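Local coordinates for beta-1,3-glucosyltransferase (Paecilomyces sp. J18, PDB 5JVV), which is a beta-1,3-glucosyltransferase built as a curved, largely antiparallel beta-sheet sandwich with a few helices and four disulfides, at residues A[200-203]-A[204-207]. Residues are numbered along the deposited sequence; the frame is centred on the assembly and turned at random.
Sequences FPRS and AIPK
Pro-206 sets CD, with CG beside it, over one face of the Phe-200 ring, the two side chains crossing at about a right angle. Pro-206 CD sits 3.5 Å from the centroid of the Phe-200 ring and 15° off its normal, a CH-pi contact, while Pro-206 CG reaches toward the far rim, 3.7 Å from Phe-200 CE1. With CG anti to its carbonyl carbon (chi1 -53°), Phe-200 carries its ring to the side on which Pro-206 lies. Beside this pair, Ile-205 CG1 comes within 4.1 Å of Phe-200 CB and 3.6 Å of Pro-201 O. Ile-205 CD1 runs on alongside Arg-202, 3.8 Å from Arg-202 NH2; the Arg-202 chain bends at chi2 and chi3, and Arg-202 NH1 forms a salt bridge with Asp-89, while Arg-202 NE hydrogen-bonds to Gly-182 O. Ala-204 N donates to Pro-201 O at 2.9 Å and closes the reversal of the chain. Farther out, Trp-198 and Phe-219 also meet the Phe-200 ring, the latter edge-to-face, and Val-185 of the adjoining strand touches both Phe-200 and Ile-205. The arrangement is a type II beta turn, Pro-201 to Ala-204, that ends strand 195-201 of the antiparallel sheet and brings Pro-206, the N-cap residue of helix 207-210, back over the side chain of Phe-200.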
loop_
_atom_site.group_PDB
_atom_site.type_symbol
_atom_site.label_atom_id
_atom_site.label_comp_id
_atom_site.label_asym_id
_atom_site.label_seq_id
_atom_site.Cartn_x
_atom_site.Cartn_y
_atom_site.Cartn_z
ATOM N N PHE A 200 1.685 -2.711 13.757
ATOM C CA PHE A 200 1.202 -3.208 15.043
ATOM C C PHE A 200 0.003 -4.095 14.794
ATOM O O PHE A 200 -1.050 -3.605 14.378
ATOM C CB PHE A 200 0.779 -2.053 15.941
ATOM C CG PHE A 200 1.838 -0.999 16.112
ATOM C CD1 PHE A 200 2.994 -1.274 16.821
ATOM C CD2 PHE A 200 1.662 0.273 15.576
ATOM C CE1 PHE A 200 3.966 -0.303 16.979
ATOM C CE2 PHE A 200 2.618 1.250 15.737
ATOM C CZ PHE A 200 3.775 0.966 16.439
ATOM N N PRO A 201 0.151 -5.406 15.040
ATOM C CA PRO A 201 -0.959 -6.351 14.881
ATOM C C PRO A 201 -2.139 -5.960 15.765
ATOM O O PRO A 201 -1.949 -5.331 16.815
ATOM C CB PRO A 201 -0.367 -7.677 15.377
ATOM C CG PRO A 201 1.111 -7.510 15.291
ATOM C CD PRO A 201 1.378 -6.060 15.535
ATOM N N ARG A 202 -3.341 -6.317 15.328
ATOM C CA ARG A 202 -4.558 -6.102 16.101
ATOM C C ARG A 202 -4.360 -6.665 17.509
ATOM O O ARG A 202 -3.701 -7.693 17.683
ATOM C CB ARG A 202 -5.730 -6.791 15.389
ATOM C CG ARG A 202 -7.113 -6.509 15.975
ATOM C CD ARG A 202 -7.530 -5.064 15.775
ATOM N NE ARG A 202 -7.453 -4.686 14.364
ATOM C CZ ARG A 202 -7.481 -3.433 13.929
ATOM N NH1 ARG A 202 -7.386 -3.186 12.628
ATOM N NH2 ARG A 202 -7.596 -2.432 14.792
ATOM N N SER A 203 -4.899 -5.971 18.509
ATOM C CA SER A 203 -4.737 -6.342 19.925
ATOM C C SER A 203 -3.314 -6.168 20.463
ATOM O O SER A 203 -3.014 -6.607 21.573
ATOM C CB SER A 203 -5.255 -7.763 20.218
ATOM O OG SER A 203 -4.349 -8.756 19.751
ATOM N N ALA A 204 -2.449 -5.523 19.683
ATOM C CA ALA A 204 -1.086 -5.211 20.120
ATOM C C ALA A 204 -0.692 -3.810 19.655
ATOM O O ALA A 204 0.457 -3.545 19.298
ATOM C CB ALA A 204 -0.110 -6.236 19.594
ATOM N N ILE A 205 -1.673 -2.918 19.661
ATOM C CA ILE A 205 -1.483 -1.543 19.232
ATOM C C ILE A 205 -1.152 -0.685 20.453
ATOM O O ILE A 205 -1.833 -0.781 21.476
ATOM C CB ILE A 205 -2.775 -1.044 18.552
ATOM C CG1 ILE A 205 -3.113 -1.931 17.346
ATOM C CG2 ILE A 205 -2.668 0.425 18.165
ATOM C CD1 ILE A 205 -4.519 -1.736 16.820
ATOM N N PRO A 206 -0.094 0.142 20.363
ATOM C CA PRO A 206 0.302 1.035 21.460
ATOM C C PRO A 206 -0.869 1.872 21.985
ATOM O O PRO A 206 -1.654 2.382 21.184
ATOM C CB PRO A 206 1.344 1.943 20.802
ATOM C CG PRO A 206 1.936 1.105 19.716
ATOM C CD PRO A 206 0.834 0.221 19.216
ATOM N N LYS A 207 -0.986 2.003 23.304
ATOM C CA LYS A 207 -2.115 2.726 23.876
ATOM C C LYS A 207 -2.153 4.208 23.490
ATOM O O LYS A 207 -3.241 4.786 23.386
ATOM C CB LYS A 207 -2.165 2.553 25.397
ATOM C CG LYS A 207 -2.629 1.174 25.837
ATOM C CD LYS A 207 -4.114 0.981 25.552
ATOM C CE LYS A 207 -4.552 -0.472 25.687
ATOM N NZ LYS A 207 -6.003 -0.643 25.339
#